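Long-range contact in FAD-binding oxidoreductase (Gulosibacter chungangensis, PDB 7PBG), which oxidises 4-ethylphenol with the help of a covalently bound FAD, dehydrogenating it to 4-vinylphenol: residues A[29-42]-A[51-63]. Numbering follows the deposited sequence.
Sequences EYVRVDEATVSEYD and DEFKGSAVIWPGS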
ATOM      1  N   GLU A  29      -9.543   5.159  38.902  1.00 29.17           N
ATOM      2  CA  GLU A  29      -9.924   6.456  38.277  1.00 29.96           C
ATOM      3  C   GLU A  29      -9.961   6.349  36.738  1.00 27.53           C
ATOM      4  O   GLU A  29     -10.486   7.292  36.108  1.00 27.08           O
ATOM      5  CB  GLU A  29      -9.008   7.602  38.699  1.00 34.04           C
ATOM      6  CG  GLU A  29      -7.546   7.420  38.311  1.00 39.74           C
ATOM      7  CD  GLU A  29      -6.582   6.892  39.376  1.00 44.76           C
ATOM      8  OE1 GLU A  29      -6.793   5.748  39.910  1.00 43.56           O
ATOM      9  OE2 GLU A  29      -5.615   7.621  39.676  1.00 43.02           O
ATOM     10  N   TYR A  30      -9.450   5.259  36.152  1.00 24.41           N
ATOM     11  CA  TYR A  30      -9.376   5.096  34.672  1.00 25.11           C
ATOM     12  C   TYR A  30     -10.308   3.994  34.160  1.00 24.43           C
ATOM     13  O   TYR A  30     -10.306   3.662  32.944  1.00 23.64           O
ATOM     14  CB  TYR A  30      -7.942   4.838  34.234  1.00 22.90           C
ATOM     15  CG  TYR A  30      -6.979   5.879  34.732  1.00 23.90           C
ATOM     16  CD1 TYR A  30      -7.067   7.169  34.265  1.00 23.49           C
ATOM     17  CD2 TYR A  30      -5.964   5.553  35.611  1.00 26.53           C
ATOM     18  CE1 TYR A  30      -6.192   8.155  34.690  1.00 25.11           C
ATOM     19  CE2 TYR A  30      -5.074   6.523  36.048  1.00 27.98           C
ATOM     20  CZ  TYR A  30      -5.179   7.817  35.564  1.00 27.77           C
ATOM     21  OH  TYR A  30      -4.333   8.812  35.977  1.00 30.11           O
ATOM     22  N   VAL A  31     -11.115   3.409  35.051  1.00 25.94           N
ATOM     23  CA  VAL A  31     -12.094   2.349  34.699  1.00 24.92           C
ATOM     24  C   VAL A  31     -13.475   2.868  35.128  1.00 28.12           C
ATOM     25  O   VAL A  31     -13.691   3.009  36.341  1.00 29.41           O
ATOM     26  CB  VAL A  31     -11.708   1.031  35.394  1.00 24.16           C
ATOM     27  CG1 VAL A  31     -12.738  -0.068  35.178  1.00 24.52           C
ATOM     28  CG2 VAL A  31     -10.317   0.586  34.989  1.00 22.23           C
ATOM     29  N   ARG A  32     -14.343   3.215  34.176  1.00 26.57           N
ATOM     30  CA  ARG A  32     -15.610   3.944  34.447  1.00 28.40           C
ATOM     31  C   ARG A  32     -16.800   3.083  34.029  1.00 27.23           C
ATOM     32  O   ARG A  32     -16.829   2.554  32.872  1.00 24.37           O
ATOM     33  CB  ARG A  32     -15.577   5.299  33.741  1.00 28.98           C
ATOM     34  CG  ARG A  32     -14.392   6.150  34.188  1.00 35.52           C
ATOM     35  CD  ARG A  32     -14.472   6.558  35.652  1.00 38.70           C
ATOM     36  NE  ARG A  32     -15.110   7.850  35.806  1.00 50.06           N
ATOM     37  CZ  ARG A  32     -16.108   8.138  36.634  1.00 53.04           C
ATOM     38  NH1 ARG A  32     -16.616   7.225  37.446  1.00 63.11           N
ATOM     39  NH2 ARG A  32     -16.593   9.363  36.652  1.00 57.16           N
ATOM     40  N   VAL A  33     -17.754   2.904  34.949  1.00 26.16           N
ATOM     41  CA  VAL A  33     -18.989   2.110  34.684  1.00 26.12           C
ATOM     42  C   VAL A  33     -20.236   2.973  34.903  1.00 25.48           C
ATOM     43  O   VAL A  33     -21.324   2.471  34.627  1.00 27.19           O
ATOM     44  CB  VAL A  33     -19.041   0.826  35.533  1.00 28.74           C
ATOM     45  CG1 VAL A  33     -17.923  -0.145  35.164  1.00 31.51           C
ATOM     46  CG2 VAL A  33     -19.000   1.135  37.022  1.00 31.68           C
ATOM     47  N   ASP A  34     -20.095   4.231  35.323  1.00 27.42           N
ATOM     48  CA  ASP A  34     -21.277   5.083  35.591  1.00 27.91           C
ATOM     49  C   ASP A  34     -21.921   5.511  34.271  1.00 30.75           C
ATOM     50  O   ASP A  34     -21.188   5.796  33.295  1.00 30.34           O
ATOM     51  CB  ASP A  34     -20.907   6.314  36.415  1.00 29.35           C
ATOM     52  CG  ASP A  34     -19.787   7.096  35.762  1.00 31.34           C
ATOM     53  OD1 ASP A  34     -18.668   6.528  35.644  1.00 31.84           O
ATOM     54  OD2 ASP A  34     -20.058   8.241  35.318  1.00 36.97           O
ATOM     55  N   GLU A  35     -23.249   5.577  34.263  1.00 29.08           N
ATOM     56  CA  GLU A  35     -24.073   5.936  33.085  1.00 28.94           C
ATOM     57  C   GLU A  35     -23.623   7.287  32.514  1.00 28.93           C
ATOM     58  O   GLU A  35     -23.504   7.388  31.303  1.00 27.72           O
ATOM     59  CB  GLU A  35     -25.558   5.965  33.472  1.00 29.77           C
ATOM     60  CG  GLU A  35     -26.443   6.406  32.339  1.00 29.82           C
ATOM     61  CD  GLU A  35     -26.499   5.415  31.195  1.00 30.81           C
ATOM     62  OE1 GLU A  35     -26.270   4.228  31.434  1.00 28.61           O
ATOM     63  OE2 GLU A  35     -26.750   5.838  30.061  1.00 27.85           O
ATOM     64  N   ALA A  36     -23.380   8.304  33.348  1.00 28.40           N
ATOM     65  CA  ALA A  36     -23.017   9.652  32.863  1.00 29.96           C
ATOM     66  C   ALA A  36     -21.737   9.564  32.014  1.00 29.31           C
ATOM     67  O   ALA A  36     -21.690  10.206  30.936  1.00 29.36           O
ATOM     68  CB  ALA A  36     -22.870  10.641  34.001  1.00 30.86           C
ATOM     69  N   THR A  37     -20.724   8.832  32.470  1.00 27.11           N
ATOM     70  CA  THR A  37     -19.422   8.729  31.766  1.00 27.03           C
ATOM     71  C   THR A  37     -19.532   7.768  30.574  1.00 24.42           C
ATOM     72  O   THR A  37     -19.089   8.155  29.475  1.00 26.15           O
ATOM     73  CB  THR A  37     -18.272   8.249  32.652  1.00 29.57           C
ATOM     74  OG1 THR A  37     -18.166   9.114  33.783  1.00 34.77           O
ATOM     75  CG2 THR A  37     -16.958   8.275  31.896  1.00 27.72           C
ATOM     76  N   VAL A  38     -20.115   6.593  30.749  1.00 22.32           N
ATOM     77  CA  VAL A  38     -20.146   5.618  29.620  1.00 23.27           C
ATOM     78  C   VAL A  38     -21.034   6.130  28.473  1.00 25.15           C
ATOM     79  O   VAL A  38     -20.697   5.871  27.299  1.00 24.08           O
ATOM     80  CB  VAL A  38     -20.527   4.207  30.070  1.00 25.12           C
ATOM     81  CG1 VAL A  38     -20.476   3.207  28.926  1.00 25.77           C
ATOM     82  CG2 VAL A  38     -19.640   3.736  31.210  1.00 24.06           C
ATOM     83  N   SER A  39     -22.118   6.856  28.772  1.00 22.80           N
ATOM     84  CA  SER A  39     -23.119   7.284  27.768  1.00 23.42           C
ATOM     85  C   SER A  39     -22.486   8.270  26.795  1.00 23.41           C
ATOM     86  O   SER A  39     -22.983   8.357  25.663  1.00 22.42           O
ATOM     87  CB  SER A  39     -24.384   7.865  28.411  1.00 24.68           C
ATOM     88  OG  SER A  39     -24.087   9.003  29.188  1.00 25.26           O
ATOM     89  N   GLU A  40     -21.448   8.974  27.234  1.00 24.07           N
ATOM     90  CA  GLU A  40     -20.623   9.856  26.368  1.00 25.88           C
ATOM     91  C   GLU A  40     -20.135   9.058  25.140  1.00 22.74           C
ATOM     92  O   GLU A  40     -19.821   9.686  24.105  1.00 22.99           O
ATOM     93  CB  GLU A  40     -19.447  10.390  27.173  1.00 33.05           C
ATOM     94  CG  GLU A  40     -18.604  11.419  26.451  1.00 40.06           C
ATOM     95  CD  GLU A  40     -17.654  12.182  27.375  1.00 52.04           C
ATOM     96  OE1 GLU A  40     -18.092  12.581  28.489  1.00 60.45           O
ATOM     97  OE2 GLU A  40     -16.475  12.372  26.995  1.00 60.15           O
ATOM     98  N   TYR A  41     -19.978   7.751  25.284  1.00 21.67           N
ATOM     99  CA  TYR A  41     -19.318   6.884  24.262  1.00 20.52           C
ATOM    100  C   TYR A  41     -20.386   6.156  23.448  1.00 19.41           C
ATOM    101  O   TYR A  41     -20.016   5.354  22.581  1.00 19.30           O
ATOM    102  CB  TYR A  41     -18.282   5.950  24.908  1.00 21.53           C
ATOM    103  CG  TYR A  41     -17.075   6.676  25.417  1.00 20.02           C
ATOM    104  CD1 TYR A  41     -15.999   6.952  24.594  1.00 21.23           C
ATOM    105  CD2 TYR A  41     -17.071   7.207  26.701  1.00 19.80           C
ATOM    106  CE1 TYR A  41     -14.879   7.619  25.066  1.00 23.71           C
ATOM    107  CE2 TYR A  41     -15.968   7.880  27.181  1.00 23.91           C
ATOM    108  CZ  TYR A  41     -14.871   8.099  26.364  1.00 23.30           C
ATOM    109  OH  TYR A  41     -13.788   8.791  26.843  1.00 23.10           O
ATOM    110  N   ASP A  42     -21.675   6.354  23.730  1.00 22.00           N
ATOM    111  CA  ASP A  42     -22.738   5.869  22.812  1.00 19.97           C
ATOM    112  C   ASP A  42     -22.667   6.664  21.487  1.00 18.86           C
ATOM    113  O   ASP A  42     -22.186   7.799  21.461  1.00 20.14           O
ATOM    114  CB  ASP A  42     -24.122   6.035  23.442  1.00 23.22           C
ATOM    115  CG  ASP A  42     -24.335   5.192  24.695  1.00 24.54           C
ATOM    116  OD1 ASP A  42     -23.538   4.233  24.927  1.00 23.85           O
ATOM    117  OD2 ASP A  42     -25.324   5.497  25.411  1.00 25.67           O
ATOM    118  N   ASP A  51     -30.730  -0.787  23.260  1.00 28.21           N
ATOM    119  CA  ASP A  51     -29.392  -1.034  23.845  1.00 33.31           C
ATOM    120  C   ASP A  51     -28.425  -1.591  22.781  1.00 29.83           C
ATOM    121  O   ASP A  51     -27.301  -1.934  23.179  1.00 29.41           O
ATOM    122  CB  ASP A  51     -29.529  -1.895  25.097  1.00 36.07           C
ATOM    123  CG  ASP A  51     -29.826  -1.039  26.317  1.00 38.14           C
ATOM    124  OD1 ASP A  51     -29.842   0.211  26.179  1.00 43.86           O
ATOM    125  OD2 ASP A  51     -30.022  -1.620  27.390  1.00 42.35           O
ATOM    126  N   GLU A  52     -28.805  -1.586  21.494  1.00 24.94           N
ATOM    127  CA  GLU A  52     -27.873  -1.922  20.381  1.00 26.10           C
ATOM    128  C   GLU A  52     -26.651  -1.002  20.436  1.00 24.84           C
ATOM    129  O   GLU A  52     -26.851   0.242  20.631  1.00 25.08           O
ATOM    130  CB  GLU A  52     -28.538  -1.796  19.012  1.00 27.10           C
ATOM    131  CG  GLU A  52     -29.823  -2.583  18.910  1.00 31.08           C
ATOM    132  CD  GLU A  52     -31.101  -1.778  19.125  1.00 31.44           C
ATOM    133  OE1 GLU A  52     -31.112  -0.797  19.919  1.00 29.62           O
ATOM    134  OE2 GLU A  52     -32.082  -2.116  18.473  1.00 33.43           O
ATOM    135  N   PHE A  53     -25.447  -1.581  20.361  1.00 21.16           N
ATOM    136  CA  PHE A  53     -24.185  -0.830  20.177  1.00 20.11           C
ATOM    137  C   PHE A  53     -23.924   0.009  21.438  1.00 21.53           C
ATOM    138  O   PHE A  53     -23.210   0.996  21.347  1.00 22.46           O
ATOM    139  CB  PHE A  53     -24.252   0.065  18.934  1.00 18.43           C
ATOM    140  CG  PHE A  53     -24.763  -0.656  17.699  1.00 19.28           C
ATOM    141  CD1 PHE A  53     -24.100  -1.771  17.223  1.00 19.65           C
ATOM    142  CD2 PHE A  53     -25.921  -0.258  17.055  1.00 20.24           C
ATOM    143  CE1 PHE A  53     -24.569  -2.463  16.115  1.00 21.12           C
ATOM    144  CE2 PHE A  53     -26.405  -0.960  15.957  1.00 22.70           C
ATOM    145  CZ  PHE A  53     -25.747  -2.080  15.503  1.00 21.40           C
ATOM    146  N   LYS A  54     -24.449  -0.386  22.591  1.00 22.48           N
ATOM    147  CA  LYS A  54     -24.186   0.375  23.850  1.00 24.28           C
ATOM    148  C   LYS A  54     -23.121  -0.357  24.664  1.00 21.80           C
ATOM    149  O   LYS A  54     -23.403  -1.478  25.184  1.00 21.91           O
ATOM    150  CB  LYS A  54     -25.470   0.638  24.648  1.00 26.75           C
ATOM    151  CG  LYS A  54     -26.548   1.396  23.881  1.00 32.54           C
ATOM    152  CD  LYS A  54     -26.497   2.850  23.989  1.00 35.37           C
ATOM    153  CE  LYS A  54     -27.605   3.536  23.211  1.00 37.82           C
ATOM    154  NZ  LYS A  54     -28.877   3.561  23.976  1.00 38.71           N
ATOM    155  N   GLY A  55     -21.971   0.296  24.890  1.00 21.87           N
ATOM    156  CA  GLY A  55     -20.893  -0.302  25.691  1.00 21.31           C
ATOM    157  C   GLY A  55     -21.257  -0.340  27.176  1.00 23.03           C
ATOM    158  O   GLY A  55     -22.179   0.410  27.602  1.00 23.54           O
ATOM    159  N   SER A  56     -20.538  -1.156  27.943  1.00 26.07           N
ATOM    160  CA  SER A  56     -20.793  -1.435  29.378  1.00 22.30           C
ATOM    161  C   SER A  56     -19.936  -0.537  30.243  1.00 24.46           C
ATOM    162  O   SER A  56     -20.293  -0.300  31.419  1.00 25.14           O
ATOM    163  CB  SER A  56     -20.497  -2.850  29.719  1.00 23.27           C
ATOM    164  OG  SER A  56     -19.165  -3.199  29.309  1.00 22.72           O
ATOM    165  N   ALA A  57     -18.769  -0.151  29.731  1.00 22.04           N
ATOM    166  CA  ALA A  57     -17.740   0.490  30.553  1.00 21.61           C
ATOM    167  C   ALA A  57     -16.776   1.150  29.582  1.00 22.08           C
ATOM    168  O   ALA A  57     -16.759   0.764  28.391  1.00 20.03           O
ATOM    169  CB  ALA A  57     -17.043  -0.518  31.432  1.00 22.22           C
ATOM    170  N   VAL A  58     -16.051   2.109  30.096  1.00 19.79           N
ATOM    171  CA  VAL A  58     -14.932   2.705  29.329  1.00 19.56           C
ATOM    172  C   VAL A  58     -13.702   2.714  30.200  1.00 22.05           C
ATOM    173  O   VAL A  58     -13.789   3.011  31.403  1.00 22.58           O
ATOM    174  CB  VAL A  58     -15.294   4.084  28.754  1.00 22.02           C
ATOM    175  CG1 VAL A  58     -15.553   5.165  29.811  1.00 22.61           C
ATOM    176  CG2 VAL A  58     -14.196   4.526  27.821  1.00 22.35           C
ATOM    177  N   ILE A  59     -12.569   2.396  29.577  1.00 21.94           N
ATOM    178  CA  ILE A  59     -11.255   2.398  30.247  1.00 22.11           C
ATOM    179  C   ILE A  59     -10.363   3.361  29.472  1.00 21.92           C
ATOM    180  O   ILE A  59     -10.361   3.329  28.236  1.00 23.19           O
ATOM    181  CB  ILE A  59     -10.650   0.988  30.282  1.00 23.58           C
ATOM    182  CG1 ILE A  59     -11.589  -0.019  30.948  1.00 24.91           C
ATOM    183  CG2 ILE A  59      -9.278   1.039  30.932  1.00 23.74           C
ATOM    184  CD1 ILE A  59     -11.085  -1.449  30.936  1.00 24.36           C
ATOM    185  N   TRP A  60      -9.608   4.140  30.218  1.00 22.90           N
ATOM    186  CA  TRP A  60      -8.619   5.100  29.703  1.00 22.43           C
ATOM    187  C   TRP A  60      -7.235   4.558  29.989  1.00 21.29           C
ATOM    188  O   TRP A  60      -6.597   4.902  30.987  1.00 22.12           O
ATOM    189  CB  TRP A  60      -8.870   6.440  30.394  1.00 22.47           C
ATOM    190  CG  TRP A  60     -10.207   7.004  30.067  1.00 22.52           C
ATOM    191  CD1 TRP A  60     -10.804   7.052  28.848  1.00 22.94           C
ATOM    192  CD2 TRP A  60     -11.116   7.636  30.983  1.00 23.37           C
ATOM    193  NE1 TRP A  60     -12.018   7.685  28.934  1.00 23.82           N
ATOM    194  CE2 TRP A  60     -12.240   8.053  30.227  1.00 24.57           C
ATOM    195  CE3 TRP A  60     -11.076   7.901  32.355  1.00 25.17           C
ATOM    196  CZ2 TRP A  60     -13.337   8.686  30.803  1.00 25.81           C
ATOM    197  CZ3 TRP A  60     -12.154   8.550  32.924  1.00 25.53           C
ATOM    198  CH2 TRP A  60     -13.249   8.954  32.148  1.00 25.87           C
ATOM    199  N   PRO A  61      -6.694   3.683  29.124  1.00 19.44           N
ATOM    200  CA  PRO A  61      -5.348   3.211  29.319  1.00 18.78           C
ATOM    201  C   PRO A  61      -4.290   4.303  29.144  1.00 20.47           C
ATOM    202  O   PRO A  61      -4.500   5.207  28.334  1.00 19.69           O
ATOM    203  CB  PRO A  61      -5.136   2.107  28.272  1.00 21.59           C
ATOM    204  CG  PRO A  61      -6.368   2.089  27.413  1.00 23.38           C
ATOM    205  CD  PRO A  61      -7.344   3.123  27.931  1.00 21.72           C
ATOM    206  N   GLY A  62      -3.203   4.168  29.901  1.00 19.20           N
ATOM    207  CA  GLY A  62      -2.156   5.194  30.028  1.00 20.46           C
ATOM    208  C   GLY A  62      -0.923   4.884  29.205  1.00 21.26           C
ATOM    209  O   GLY A  62      -0.053   5.775  29.125  1.00 22.89           O
ATOM    210  N   SER A  63      -0.842   3.691  28.601  1.00 21.05           N
ATOM    211  CA  SER A  63       0.406   3.135  28.017  1.00 21.17           C
ATOM    212  C   SER A  63       0.100   1.850  27.255  1.00 18.89           C
ATOM    213  O   SER A  63      -0.929   1.211  27.529  1.00 20.00           O
ATOM    214  CB  SER A  63       1.440   2.862  29.045  1.00 19.23           C
ATOM    215  OG  SER A  63       1.047   1.745  29.823  1.00 20.98           O
TER
HETATM  216  O   HOH W   1     -21.992   0.154  33.471  1.00 24.69           O
HETATM  217  O   HOH W   2     -21.357   2.819  23.945  1.00 22.20           O
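Val58 packs over one face of the Tyr41 ring, in the closely packed part of the contact, which continues to Trp60. Its CG2, placed anti to the backbone N by a CG1 chi1 of 65°, lies 3.9 Å from the ring centroid and 13° off the normal, a CH-pi contact. The hydroxyl of Tyr41 accepts from the indole of Trp60: NE1 to OH is 3.0 Å, with OH close to the indole plane. The same OH also bonds His106 ND1. At the far end of the indole, Trp60 CZ3 meets Arg32 CG at 3.5 Å and CH2 meets Thr37 CG2 at 3.8 Å. The backbones pair as antiparallel strands, Arg32 and Val58 forming the hydrogen-bonded pair (Arg32 N to Val58 O 2.8 Å, Val58 N to Arg32 O 2.9 Å). Strand 31-32 is the outermost strand of the four-stranded sheet of the FAD-binding domain, next to 57-59; beyond that lies 103-106, whose Leu104 touches the side chains of both Val58 and Tyr41.

The other end is wetter and looser. One water joins Asp42 OD1 to Gly55 N, another spans Val33 O and Ser56 O. Asp42 OD2 touches Lys54 CD but stays 4.3 Å from NZ, too far for a salt bridge; Lys54 NZ bonds Gly50 O. Direct bonds and apolar packing therefore fix the side chain of Tyr41, about 9 Å from the bound FAD, whereas the Asp42 end is joined by water and by Arg4, which pairs with Asp42 and also bonds Gly55 O.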